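Long-range contacts in putative sporulation-specific glycosylase ydhD (Bacillus subtilis subsp. subtilis str. 168, PDB 3CZ8), which is probably a sporulation-specific glycoside hydrolase of family 18, acting on glycosyl bonds of chitin-like polysaccharides, and is represented here by its glycosidase domain: residues V175-I180 with P213-I218; G193-I198 with Y224-I229; Y32-S37 with R65-L70; R17-D22 with I294-R299. The protein carries 1 engineered substitution. All coordinates share one frame; numbering follows the deposited sequence.

Contact 1: V175-I180 with P213-I218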
loop_
_atom_site.group_PDB
_atom_site.type_symbol
_atom_site.label_atom_id
_atom_site.label_comp_id
_atom_site.label_asym_id
_atom_site.label_seq_id
_atom_site.Cartn_x
_atom_site.Cartn_y
_atom_site.Cartn_z
ATOM N N VAL A 175 24.978 -5.474 15.489
ATOM C CA VAL A 175 24.219 -5.740 14.265
ATOM C C VAL A 175 25.060 -5.434 13.029
ATOM O O VAL A 175 26.043 -4.690 13.105
ATOM C CB VAL A 175 22.852 -4.982 14.206
ATOM C CG1 VAL A 175 21.974 -5.340 15.414
ATOM C CG2 VAL A 175 23.048 -3.465 14.066
ATOM N N ASN A 176 24.686 -6.026 11.900
ATOM C CA ASN A 176 25.350 -5.730 10.641
ATOM C C ASN A 176 24.850 -4.393 10.117
ATOM O O ASN A 176 25.632 -3.594 9.613
ATOM C CB ASN A 176 25.100 -6.841 9.609
ATOM C CG ASN A 176 25.710 -8.171 10.016
ATOM O OD1 ASN A 176 25.039 -9.027 10.593
ATOM N ND2 ASN A 176 26.996 -8.345 9.725
ATOM N N TYR A 177 23.538 -4.166 10.227
ATOM C CA TYR A 177 22.913 -2.936 9.732
ATOM C C TYR A 177 21.815 -2.412 10.657
ATOM O O TYR A 177 21.092 -3.180 11.286
ATOM C CB TYR A 177 22.369 -3.122 8.301
ATOM C CG TYR A 177 23.439 -3.447 7.272
ATOM C CD1 TYR A 177 24.208 -2.444 6.693
ATOM C CD2 TYR A 177 23.685 -4.768 6.894
ATOM C CE1 TYR A 177 25.202 -2.748 5.759
ATOM C CE2 TYR A 177 24.669 -5.081 5.973
ATOM C CZ TYR A 177 25.421 -4.072 5.406
ATOM O OH TYR A 177 26.397 -4.397 4.490
ATOM N N MET A 178 21.689 -1.091 10.718
ATOM C CA MET A 178 20.690 -0.446 11.560
ATOM C C MET A 178 19.739 0.333 10.670
ATOM O O MET A 178 20.160 1.247 9.951
ATOM C CB MET A 178 21.375 0.476 12.581
ATOM C CG MET A 178 20.455 1.216 13.556
ATOM S SD MET A 178 21.333 2.298 14.733
ATOM C CE MET A 178 22.284 1.082 15.597
ATOM N N PHE A 179 18.465 -0.057 10.696
ATOM C CA PHE A 179 17.438 0.660 9.957
ATOM C C PHE A 179 16.824 1.673 10.914
ATOM O O PHE A 179 16.111 1.305 11.848
ATOM C CB PHE A 179 16.334 -0.282 9.433
ATOM C CG PHE A 179 16.816 -1.426 8.556
ATOM C CD1 PHE A 179 18.008 -1.360 7.837
ATOM C CD2 PHE A 179 16.020 -2.563 8.419
ATOM C CE1 PHE A 179 18.414 -2.414 7.027
ATOM C CE2 PHE A 179 16.415 -3.618 7.607
ATOM C CZ PHE A 179 17.613 -3.540 6.911
ATOM N N ILE A 180 17.103 2.949 10.691
ATOM C CA ILE A 180 16.589 3.980 11.579
ATOM C C ILE A 180 15.273 4.480 11.034
ATOM O O ILE A 180 15.211 4.990 9.921
ATOM C CB ILE A 180 17.587 5.142 11.779
ATOM C CG1 ILE A 180 18.858 4.628 12.456
ATOM C CG2 ILE A 180 16.953 6.261 12.616
ATOM C CD1 ILE A 180 19.963 5.612 12.448
ATOM N N PRO A 213 29.373 2.976 12.945
ATOM C CA PRO A 213 29.953 3.155 11.607
ATOM C C PRO A 213 28.896 3.507 10.566
ATOM O O PRO A 213 27.826 2.889 10.534
ATOM C CB PRO A 213 30.576 1.788 11.301
ATOM C CG PRO A 213 30.863 1.207 12.618
ATOM C CD PRO A 213 29.770 1.682 13.534
ATOM N N SER A 214 29.211 4.504 9.737
ATOM C CA SER A 214 28.261 5.092 8.791
ATOM C C SER A 214 27.697 4.130 7.740
ATOM O O SER A 214 26.559 4.292 7.296
ATOM C CB SER A 214 28.873 6.324 8.128
ATOM O OG SER A 214 29.062 7.356 9.089
ATOM N N ARG A 215 28.472 3.112 7.378
ATOM C CA ARG A 215 28.036 2.134 6.385
ATOM C C ARG A 215 27.017 1.117 6.925
ATOM O O ARG A 215 26.499 0.294 6.168
ATOM C CB ARG A 215 29.244 1.420 5.766
ATOM C CG ARG A 215 29.844 0.310 6.622
ATOM C CD ARG A 215 30.605 -0.682 5.757
ATOM N NE ARG A 215 30.336 -2.055 6.172
ATOM C CZ ARG A 215 29.475 -2.870 5.567
ATOM N NH1 ARG A 215 29.299 -4.102 6.023
ATOM N NH2 ARG A 215 28.798 -2.464 4.499
ATOM N N LYS A 216 26.752 1.166 8.230
ATOM C CA LYS A 216 25.720 0.340 8.859
ATOM C C LYS A 216 24.362 1.052 8.948
ATOM O O LYS A 216 23.376 0.449 9.369
ATOM C CB LYS A 216 26.140 -0.047 10.283
ATOM C CG LYS A 216 27.387 -0.896 10.401
ATOM C CD LYS A 216 27.479 -1.468 11.805
ATOM C CE LYS A 216 28.580 -2.497 11.902
ATOM N NZ LYS A 216 28.471 -3.295 13.147
ATOM N N ILE A 217 24.322 2.320 8.545
ATOM C CA ILE A 217 23.164 3.180 8.789
ATOM C C ILE A 217 22.247 3.309 7.572
ATOM O O ILE A 217 22.670 3.775 6.513
ATOM C CB ILE A 217 23.595 4.597 9.272
ATOM C CG1 ILE A 217 24.475 4.503 10.527
ATOM C CG2 ILE A 217 22.377 5.473 9.542
ATOM C CD1 ILE A 217 25.147 5.819 10.928
ATOM N N ILE A 218 20.990 2.909 7.746
ATOM C CA ILE A 218 19.970 3.068 6.719
ATOM C C ILE A 218 18.892 3.992 7.282
ATOM O O ILE A 218 18.353 3.731 8.356
ATOM C CB ILE A 218 19.376 1.693 6.280
ATOM C CG1 ILE A 218 20.411 0.863 5.503
ATOM C CG2 ILE A 218 18.131 1.867 5.422
ATOM C CD1 ILE A 218 21.225 -0.104 6.337
#
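Lys216, extended beyond CG (chi2 -166°), stretches past the peptide of Asn176, its CG 3.3 Å from Asn176 O, and brings NZ to 2.8 Å from Val175 O, almost in line with that carbonyl (172°). Lysine suits the place because its stem is long enough to carry the ammonium to a second acceptor, Gly172 O, in the last turn of helix 168-174. Beside it, the Arg215 guanidinium turns its edge to the Tyr177 hydroxyl, with the two planes 85° apart; NH2 donates to OH at 3.1 Å and NH1 adds a weak bond. Further in, Ile218 lies side by side with Phe179 and touches both neighbouring rings through CD1, at 3.7 Å from Phe179 CE1 and 3.8 Å from Tyr177 CD1. The backbones hold these groups in a parallel ladder: Met178 N to Lys216 O (2.7 Å), Ile218 N to Met178 O, and Ile180 N to Ile218 O. Ile217, on the face opposite Ile218, meets Ile180 CD1 in one of its two conformers, and the pair rests on Thr208 of helix 198-208, the connection of this beta-alpha-beta unit. Strand 147-153 bonds along the far side of strand 177-181, while Phe179 meets Phe13 of strand 9-17.

Contact 2: G193-I198 with Y224-I229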
loop_
_atom_site.group_PDB
_atom_site.type_symbol
_atom_site.label_atom_id
_atom_site.label_comp_id
_atom_site.label_asym_id
_atom_site.label_seq_id
_atom_site.Cartn_x
_atom_site.Cartn_y
_atom_site.Cartn_z
ATOM N N GLY A 193 2.022 18.610 12.142
ATOM C CA GLY A 193 3.380 19.033 11.811
ATOM C C GLY A 193 4.065 18.010 10.919
ATOM O O GLY A 193 3.503 16.942 10.666
ATOM N N PRO A 194 5.288 18.324 10.444
ATOM C CA PRO A 194 6.030 17.472 9.508
ATOM C C PRO A 194 6.343 16.099 10.081
ATOM O O PRO A 194 6.806 15.992 11.217
ATOM C CB PRO A 194 7.322 18.258 9.259
ATOM C CG PRO A 194 7.440 19.183 10.420
ATOM C CD PRO A 194 6.050 19.535 10.798
ATOM N N VAL A 195 6.080 15.062 9.290
ATOM C CA VAL A 195 6.284 13.680 9.708
ATOM C C VAL A 195 7.771 13.354 9.905
ATOM O O VAL A 195 8.153 12.661 10.852
ATOM C CB VAL A 195 5.654 12.719 8.684
ATOM C CG1 VAL A 195 6.014 11.301 8.997
ATOM C CG2 VAL A 195 4.134 12.885 8.661
ATOM N N ALA A 196 8.595 13.870 8.998
ATOM C CA ALA A 196 10.030 13.641 9.036
ATOM C C ALA A 196 10.777 14.920 8.658
ATOM O O ALA A 196 11.353 15.010 7.563
ATOM C CB ALA A 196 10.400 12.498 8.110
ATOM N N PRO A 197 10.773 15.917 9.567
ATOM C CA PRO A 197 11.442 17.177 9.254
ATOM C C PRO A 197 12.944 16.962 9.100
ATOM O O PRO A 197 13.541 16.198 9.868
ATOM C CB PRO A 197 11.127 18.061 10.466
ATOM C CG PRO A 197 10.787 17.130 11.563
ATOM C CD PRO A 197 10.188 15.919 10.924
ATOM N N ILE A 198 13.533 17.612 8.096
ATOM C CA ILE A 198 14.940 17.406 7.736
ATOM C C ILE A 198 15.893 17.875 8.848
ATOM O O ILE A 198 17.021 17.385 8.964
ATOM C CB ILE A 198 15.266 18.055 6.355
ATOM C CG1 ILE A 198 16.373 17.277 5.619
ATOM C CG2 ILE A 198 15.542 19.563 6.489
ATOM C CD1 ILE A 198 17.746 17.922 5.665
ATOM N N TYR A 224 3.474 6.693 6.196
ATOM C CA TYR A 224 2.217 7.459 6.275
ATOM C C TYR A 224 2.423 8.974 6.330
ATOM O O TYR A 224 3.349 9.444 6.991
ATOM C CB TYR A 224 1.458 7.097 7.561
ATOM C CG TYR A 224 0.938 5.682 7.684
ATOM C CD1 TYR A 224 -0.023 5.189 6.802
ATOM C CD2 TYR A 224 1.366 4.855 8.728
ATOM C CE1 TYR A 224 -0.518 3.896 6.929
ATOM C CE2 TYR A 224 0.875 3.557 8.866
ATOM C CZ TYR A 224 -0.066 3.086 7.962
ATOM O OH TYR A 224 -0.560 1.809 8.083
ATOM N N GLY A 225 1.529 9.717 5.686
ATOM C CA GLY A 225 1.356 11.146 5.927
ATOM C C GLY A 225 0.123 11.238 6.813
ATOM O O GLY A 225 -0.505 10.211 7.099
ATOM N N TYR A 226 -0.232 12.432 7.280
ATOM C CA TYR A 226 -1.407 12.548 8.154
ATOM C C TYR A 226 -2.313 13.719 7.825
ATOM O O TYR A 226 -1.848 14.766 7.379
ATOM C CB TYR A 226 -1.029 12.561 9.652
ATOM C CG TYR A 226 -0.289 11.325 10.117
ATOM C CD1 TYR A 226 -0.975 10.186 10.529
ATOM C CD2 TYR A 226 1.104 11.295 10.132
ATOM C CE1 TYR A 226 -0.285 9.048 10.940
ATOM C CE2 TYR A 226 1.800 10.170 10.533
ATOM C CZ TYR A 226 1.105 9.053 10.939
ATOM O OH TYR A 226 1.810 7.946 11.339
ATOM N N ASP A 227 -3.605 13.519 8.067
ATOM C CA ASP A 227 -4.636 14.529 7.861
ATOM C C ASP A 227 -5.271 14.850 9.212
ATOM O O ASP A 227 -6.036 14.050 9.742
ATOM C CB ASP A 227 -5.697 13.974 6.901
ATOM C CG ASP A 227 -6.624 15.047 6.342
ATOM O OD1 ASP A 227 -7.151 14.830 5.231
ATOM O OD2 ASP A 227 -6.830 16.099 6.984
ATOM N N TRP A 228 -4.945 16.022 9.755
ATOM C CA TRP A 228 -5.444 16.464 11.064
ATOM C C TRP A 228 -6.538 17.519 10.908
ATOM O O TRP A 228 -6.434 18.394 10.054
ATOM C CB TRP A 228 -4.325 17.149 11.852
ATOM C CG TRP A 228 -3.191 16.307 12.359
ATOM C CD1 TRP A 228 -3.121 15.671 13.568
ATOM C CD2 TRP A 228 -1.930 16.082 11.715
ATOM N NE1 TRP A 228 -1.912 15.038 13.702
ATOM C CE2 TRP A 228 -1.156 15.276 12.584
ATOM C CE3 TRP A 228 -1.378 16.475 10.486
ATOM C CZ2 TRP A 228 0.141 14.854 12.263
ATOM C CZ3 TRP A 228 -0.085 16.062 10.170
ATOM C CH2 TRP A 228 0.660 15.256 11.058
ATOM N N ILE A 229 -7.567 17.463 11.754
ATOM C CA ILE A 229 -8.509 18.584 11.871
ATOM C C ILE A 229 -7.906 19.662 12.787
ATOM O O ILE A 229 -7.681 19.415 13.980
ATOM C CB ILE A 229 -9.921 18.139 12.374
ATOM C CG1 ILE A 229 -10.683 17.380 11.285
ATOM C CG2 ILE A 229 -10.769 19.346 12.785
ATOM C CD1 ILE A 229 -10.811 15.893 11.525
#
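Trp228 lays its indole against Gly193. From CB, chi1 of -70° sets CG anti to the carbonyl carbon, beside the backbone N, and the ring system extends from there toward the loop. On the five-membered ring NE1 gives a weak hydrogen bond to His187 O. The far rim of the benzo ring makes the contact itself: CH2 comes within 3.3 Å of Gly193 O and CZ3 within 3.7 Å of the same oxygen. Gly193 N lies 3.7 Å above one face and Tyr226 CB 3.4 Å above the opposite one, both offset toward the rim, which sandwiches the indole. Glycine fits because the backbone is almost fully stretched here, and a CB would collide with Pro194 CD. An alanine in place of Trp228 would probably open a gap between Gly193 and Tyr226 and leave His187 O without its weak donor. Val195, in one of its two conformers, sets CG2 at the edge of the Tyr226 ring, 3.7 Å from CD2, the two side chains crossing at about a right angle. The Tyr226 hydroxyl bonds to Asp184 beyond. Strand 225-229 belongs to the antiparallel sheet inserted in the sequence between barrel strands 217-220 and 302-310, consistent with the insertion domain of family 18 chitinases; the contact joins it to the barrel loop leading into helix 198-208.

Contact 3: Y32-S37 with R65-L70. With GOL (glycerol), chain C.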
loop_
_atom_site.group_PDB
_atom_site.type_symbol
_atom_site.label_atom_id
_atom_site.label_comp_id
_atom_site.label_asym_id
_atom_site.label_seq_id
_atom_site.Cartn_x
_atom_site.Cartn_y
_atom_site.Cartn_z
ATOM N N TYR A 32 25.358 -9.069 -2.360
ATOM C CA TYR A 32 24.096 -8.378 -2.641
ATOM C C TYR A 32 24.037 -6.968 -2.052
ATOM O O TYR A 32 24.564 -6.706 -0.972
ATOM C CB TYR A 32 22.882 -9.214 -2.218
ATOM C CG TYR A 32 22.655 -10.463 -3.055
ATOM C CD1 TYR A 32 21.847 -11.498 -2.586
ATOM C CD2 TYR A 32 23.255 -10.615 -4.311
ATOM C CE1 TYR A 32 21.636 -12.647 -3.347
ATOM C CE2 TYR A 32 23.054 -11.761 -5.074
ATOM C CZ TYR A 32 22.243 -12.773 -4.588
ATOM O OH TYR A 32 22.040 -13.910 -5.345
ATOM N N SER A 33 23.394 -6.073 -2.794
ATOM C CA SER A 33 23.398 -4.647 -2.501
ATOM C C SER A 33 22.058 -4.148 -1.936
ATOM O O SER A 33 21.921 -2.970 -1.579
ATOM C CB SER A 33 23.766 -3.887 -3.778
ATOM O OG SER A 33 23.628 -2.491 -3.623
ATOM N N SER A 34 21.077 -5.043 -1.851
ATOM C CA SER A 34 19.752 -4.679 -1.363
ATOM C C SER A 34 19.132 -5.798 -0.545
ATOM O O SER A 34 19.631 -6.922 -0.530
ATOM C CB SER A 34 18.836 -4.297 -2.531
ATOM O OG SER A 34 17.623 -3.730 -2.064
ATOM N N SER A 35 18.044 -5.479 0.149
ATOM C CA SER A 35 17.323 -6.478 0.923
ATOM C C SER A 35 15.835 -6.174 0.963
ATOM O O SER A 35 15.416 -5.056 0.678
ATOM C CB SER A 35 17.901 -6.619 2.338
ATOM O OG SER A 35 17.915 -5.378 3.020
ATOM N N ILE A 36 15.047 -7.193 1.290
ATOM C CA ILE A 36 13.618 -7.050 1.519
ATOM C C ILE A 36 13.336 -7.722 2.856
ATOM O O ILE A 36 13.655 -8.897 3.035
ATOM C CB ILE A 36 12.788 -7.704 0.373
ATOM C CG1 ILE A 36 12.756 -6.788 -0.851
ATOM C CG2 ILE A 36 11.366 -8.026 0.814
ATOM C CD1 ILE A 36 12.308 -7.476 -2.124
ATOM N N SER A 37 12.778 -6.964 3.800
ATOM C CA SER A 37 12.386 -7.531 5.081
ATOM C C SER A 37 10.889 -7.801 5.069
ATOM O O SER A 37 10.080 -6.872 5.113
ATOM C CB SER A 37 12.779 -6.606 6.236
ATOM O OG SER A 37 14.095 -6.105 6.059
ATOM N N ARG A 65 16.011 -12.512 -7.799
ATOM C CA ARG A 65 16.185 -11.117 -8.205
ATOM C C ARG A 65 17.510 -10.509 -7.722
ATOM O O ARG A 65 17.784 -9.325 -7.963
ATOM C CB ARG A 65 14.989 -10.285 -7.730
ATOM C CG ARG A 65 13.717 -10.511 -8.555
ATOM C CD ARG A 65 12.437 -10.117 -7.813
ATOM N NE ARG A 65 12.388 -8.698 -7.456
ATOM C CZ ARG A 65 12.447 -8.229 -6.212
ATOM N NH1 ARG A 65 12.553 -9.062 -5.184
ATOM N NH2 ARG A 65 12.396 -6.921 -5.993
ATOM N N ARG A 66 18.326 -11.337 -7.061
ATOM C CA ARG A 66 19.643 -10.956 -6.506
ATOM C C ARG A 66 19.542 -9.894 -5.401
ATOM O O ARG A 66 20.301 -8.921 -5.358
ATOM C CB ARG A 66 20.649 -10.566 -7.607
ATOM C CG ARG A 66 21.031 -11.719 -8.536
ATOM C CD ARG A 66 22.215 -11.359 -9.429
ATOM N NE ARG A 66 23.444 -11.161 -8.658
ATOM C CZ ARG A 66 24.623 -10.823 -9.177
ATOM N NH1 ARG A 66 25.672 -10.669 -8.382
ATOM N NH2 ARG A 66 24.758 -10.638 -10.485
ATOM N N VAL A 67 18.581 -10.114 -4.509
ATOM C CA VAL A 67 18.293 -9.242 -3.376
ATOM C C VAL A 67 18.138 -10.194 -2.189
ATOM O O VAL A 67 17.654 -11.314 -2.367
ATOM C CB VAL A 67 16.999 -8.408 -3.659
ATOM C CG1 VAL A 67 16.461 -7.739 -2.420
ATOM C CG2 VAL A 67 17.262 -7.343 -4.726
ATOM N N THR A 68 18.571 -9.780 -0.994
ATOM C CA THR A 68 18.502 -10.654 0.191
ATOM C C THR A 68 17.127 -10.627 0.872
ATOM O O THR A 68 16.684 -9.573 1.314
ATOM C CB THR A 68 19.575 -10.285 1.254
ATOM O OG1 THR A 68 20.845 -10.085 0.626
ATOM C CG2 THR A 68 19.699 -11.380 2.304
ATOM N N PRO A 69 16.447 -11.786 0.959
ATOM C CA PRO A 69 15.228 -11.828 1.764
ATOM C C PRO A 69 15.515 -11.944 3.264
ATOM O O PRO A 69 16.218 -12.862 3.707
ATOM C CB PRO A 69 14.503 -13.072 1.247
ATOM C CG PRO A 69 15.575 -13.955 0.724
ATOM C CD PRO A 69 16.731 -13.081 0.313
ATOM N N LEU A 70 14.966 -11.015 4.036
ATOM C CA LEU A 70 15.120 -11.025 5.484
ATOM C C LEU A 70 13.784 -11.302 6.151
ATOM O O LEU A 70 12.755 -10.814 5.703
ATOM C CB LEU A 70 15.701 -9.691 5.976
ATOM C CG LEU A 70 16.994 -9.160 5.336
ATOM C CD1 LEU A 70 17.311 -7.749 5.826
ATOM C CD2 LEU A 70 18.172 -10.071 5.604
HETATM C C1 GOL C . 21.284 -4.822 3.348
HETATM O O1 GOL C . 20.503 -4.263 2.314
HETATM C C2 GOL C . 22.672 -5.134 2.805
HETATM O O2 GOL C . 23.204 -3.955 2.240
HETATM C C3 GOL C . 22.598 -6.221 1.734
HETATM O O3 GOL C . 22.180 -7.454 2.278
#
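Tyr32 spreads its ring flat over the Arg66-Val67 peptide, with Arg66 C 3.7 Å above the ring centre and Val67 N nearer the rim on the same face. Thr68 OG1 lies at the ring edge, in plane. The Arg66 side chain crosses the tyrosine at about a right angle and presents its guanidinium edge to Tyr32 CE2 (NE 3.7 Å away), the planes 57° apart, though this arginine is poorly ordered. An alanine in place of Tyr32 would probably uncover that peptide, where Arg66, with positive phi, ends helix 56-64 in a Schellman motif. Ile36 crosses Val67 at about a right angle, CG1 to CG1 at 4.1 Å, while its CD1 meets the guanidinium edge of Arg65, 3.5 Å from NH1. Isoleucine and proline suit their common face, because Ile36 and Pro69 pack on Thr62 and Trp63 of helix 56-64. The opposite face carries Ser35, Ser37, Thr68 and Leu70; Ser35 OG, set between backbone N and carbonyl carbon (chi1 56°), shares a 2.9 Å hydrogen bond with O1 of glycerol, probably from the crystallisation liquor, and Ser37 OG finds Thr116 OG1. Thr68 N to Ser34 O, Ile36 N to Thr68 O and Leu70 N to Ile36 O (2.7 Å) complete a parallel ladder. Two strands joined through helix 56-64 make a beta-alpha-beta crossover, the repeating element of a TIM barrel, met here where its strands begin.

Contact 4: R17-D22 with I294-R299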
loop_
_atom_site.group_PDB
_atom_site.type_symbol
_atom_site.label_atom_id
_atom_site.label_comp_id
_atom_site.label_asym_id
_atom_site.label_seq_id
_atom_site.Cartn_x
_atom_site.Cartn_y
_atom_site.Cartn_z
ATOM N N ARG A 17 20.091 1.602 -1.968
ATOM C CA ARG A 17 21.477 1.966 -1.678
ATOM C C ARG A 17 21.861 3.375 -2.143
ATOM O O ARG A 17 21.407 3.835 -3.193
ATOM C CB ARG A 17 22.446 0.924 -2.258
ATOM C CG ARG A 17 23.905 1.188 -1.895
ATOM C CD ARG A 17 24.875 0.237 -2.538
ATOM N NE ARG A 17 25.358 -0.731 -1.560
ATOM C CZ ARG A 17 26.468 -1.447 -1.692
ATOM N NH1 ARG A 17 27.225 -1.321 -2.776
ATOM N NH2 ARG A 17 26.818 -2.294 -0.732
ATOM N N ASN A 18 22.650 4.058 -1.310
ATOM C CA ASN A 18 23.424 5.238 -1.693
ATOM C C ASN A 18 24.160 4.947 -3.008
ATOM O O ASN A 18 25.031 4.071 -3.042
ATOM C CB ASN A 18 24.427 5.552 -0.573
ATOM C CG ASN A 18 25.177 6.867 -0.766
ATOM O OD1 ASN A 18 25.196 7.453 -1.846
ATOM N ND2 ASN A 18 25.807 7.331 0.302
ATOM N N PRO A 19 23.798 5.668 -4.095
ATOM C CA PRO A 19 24.348 5.424 -5.442
ATOM C C PRO A 19 25.854 5.689 -5.562
ATOM O O PRO A 19 26.507 5.144 -6.454
ATOM C CB PRO A 19 23.562 6.401 -6.326
ATOM C CG PRO A 19 23.099 7.467 -5.402
ATOM C CD PRO A 19 22.822 6.775 -4.104
ATOM N N ASP A 20 26.387 6.506 -4.655
ATOM C CA ASP A 20 27.814 6.812 -4.581
ATOM C C ASP A 20 28.694 5.631 -4.145
ATOM O O ASP A 20 29.918 5.692 -4.270
ATOM C CB ASP A 20 28.040 8.006 -3.643
ATOM C CG ASP A 20 27.351 9.270 -4.126
ATOM O OD1 ASP A 20 27.353 10.273 -3.382
ATOM O OD2 ASP A 20 26.808 9.265 -5.251
ATOM N N LEU A 21 28.072 4.562 -3.652
ATOM C CA LEU A 21 28.800 3.430 -3.081
ATOM C C LEU A 21 28.978 2.231 -4.018
ATOM O O LEU A 21 29.798 1.350 -3.742
ATOM C CB LEU A 21 28.152 2.975 -1.763
ATOM C CG LEU A 21 28.057 3.951 -0.581
ATOM C CD1 LEU A 21 27.502 3.228 0.638
ATOM C CD2 LEU A 21 29.396 4.616 -0.243
ATOM N N ASP A 22 28.222 2.188 -5.114
ATOM C CA ASP A 22 28.315 1.060 -6.049
ATOM C C ASP A 22 29.107 1.370 -7.319
ATOM O O ASP A 22 29.603 0.464 -7.987
ATOM C CB ASP A 22 26.929 0.471 -6.381
ATOM C CG ASP A 22 25.890 1.532 -6.736
ATOM O OD1 ASP A 22 24.790 1.492 -6.142
ATOM O OD2 ASP A 22 26.154 2.394 -7.603
ATOM N N ILE A 294 20.842 13.945 2.110
ATOM C CA ILE A 294 21.484 13.926 3.434
ATOM C C ILE A 294 22.123 12.569 3.757
ATOM O O ILE A 294 23.042 12.482 4.575
ATOM C CB ILE A 294 20.533 14.416 4.567
ATOM C CG1 ILE A 294 21.348 14.969 5.740
ATOM C CG2 ILE A 294 19.551 13.323 5.004
ATOM C CD1 ILE A 294 20.562 15.783 6.732
ATOM N N VAL A 295 21.640 11.520 3.095
ATOM C CA VAL A 295 22.250 10.201 3.173
ATOM C C VAL A 295 23.601 10.239 2.454
ATOM O O VAL A 295 24.598 9.717 2.966
ATOM C CB VAL A 295 21.297 9.104 2.619
ATOM C CG1 VAL A 295 22.050 7.861 2.134
ATOM C CG2 VAL A 295 20.267 8.725 3.684
ATOM N N ARG A 296 23.626 10.905 1.299
ATOM C CA ARG A 296 24.839 11.057 0.500
ATOM C C ARG A 296 25.844 12.011 1.146
ATOM O O ARG A 296 27.046 11.759 1.101
ATOM C CB ARG A 296 24.497 11.522 -0.917
ATOM C CG ARG A 296 23.860 10.446 -1.780
ATOM C CD ARG A 296 23.389 11.004 -3.113
ATOM N NE ARG A 296 24.470 11.071 -4.092
ATOM C CZ ARG A 296 24.336 11.519 -5.337
ATOM N NH1 ARG A 296 23.161 11.955 -5.775
ATOM N NH2 ARG A 296 25.386 11.533 -6.148
ATOM N N GLU A 297 25.333 13.091 1.742
ATOM C CA GLU A 297 26.130 14.074 2.484
ATOM C C GLU A 297 26.927 13.438 3.634
ATOM O O GLU A 297 28.085 13.787 3.859
ATOM C CB GLU A 297 25.223 15.189 3.027
ATOM C CG GLU A 297 25.955 16.336 3.740
ATOM C CD GLU A 297 25.032 17.257 4.542
ATOM O OE1 GLU A 297 25.526 17.903 5.493
ATOM O OE2 GLU A 297 23.825 17.349 4.229
ATOM N N TYR A 298 26.308 12.502 4.346
ATOM C CA TYR A 298 26.935 11.883 5.505
ATOM C C TYR A 298 27.547 10.518 5.214
ATOM O O TYR A 298 27.910 9.798 6.154
ATOM C CB TYR A 298 25.932 11.775 6.650
ATOM C CG TYR A 298 25.702 13.068 7.383
ATOM C CD1 TYR A 298 24.658 13.919 7.034
ATOM C CD2 TYR A 298 26.526 13.440 8.439
ATOM C CE1 TYR A 298 24.443 15.112 7.722
ATOM C CE2 TYR A 298 26.318 14.623 9.135
ATOM C CZ TYR A 298 25.278 15.452 8.773
ATOM O OH TYR A 298 25.086 16.623 9.470
ATOM N N ARG A 299 27.658 10.190 3.919
ATOM C CA ARG A 299 28.216 8.914 3.449
ATOM C C ARG A 299 27.558 7.689 4.094
ATOM O O ARG A 299 28.226 6.698 4.417
ATOM C CB ARG A 299 29.743 8.883 3.622
ATOM C CG ARG A 299 30.526 9.482 2.466
ATOM C CD ARG A 299 32.026 9.394 2.724
ATOM N NE ARG A 299 32.744 8.871 1.564
ATOM C CZ ARG A 299 32.994 7.580 1.354
ATOM N NH1 ARG A 299 33.649 7.200 0.266
ATOM N NH2 ARG A 299 32.592 6.663 2.231
#
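Arg296 and Asp20 meet because each side chain leaves its backbone with CG anti to the carbonyl carbon, and because the arginine then bends at chi3 (83°), which brings NE round to the carboxylate. NE donates to Asp20 OD1 at 3.1 Å in a nearly straight bond (173°), while NH2 reaches OD2 at 2.8 Å in a bent, weak bond. The two planes stand 70° apart: OD1 lies in the guanidinium plane, yet NE approaches from above the carboxylate plane, a twisted form of the two-pronged salt bridge. Pro19 CG sits 4.0 Å above one guanidinium face, toward its rim. Asn18 touches the arginine stem, OD1 being 3.3 Å from Arg296 CG. That oxygen also accepts from Asp20 N at 3.2 Å, an Asx turn that steadies the loop just where aspartate must point at the helix; ND2 turns instead to Leu300 O. Asparagine is apt because one amide serves both its own loop and the segment following the helix. Arg296 and Pro19 also pack on Gln254 of the second subunit, so the ion pair lies beside the dimer interface. The helix itself ends in a Schellman motif, with Arg299 at positive phi and Leu300 N bonded to Val295 O. The arrangement thus sets an Asx turn after strand 9-17 against the C-terminal cap of helix 285-297, just before strand 302-310 pairs with strand 9-17 in the barrel.

In the fold
Contacts 1 and 3 are both parallel ladders within the barrel sheet, each closing a beta-alpha-beta unit, and they touch across its interior where Phe179 CE2 lies 3.7 Å from Ser37 OG. Contact 1 is buried; contact 3 is only partly so, and its outer end reaches the second subunit. Contact 2 is also buried but has no hydrogen bond between its segments, relying on an indole of the antiparallel sheet packed against a glycine of the barrel loop, and on valine-tyrosine contact. Contact 4, nearer the surface, depends on a salt bridge. It joins segments far apart in sequence, whose span includes the other three contacts. Helix 285-297 links it to contact 2, through Ile294 CD1 and Ile198 CD1, 3.7 Å apart.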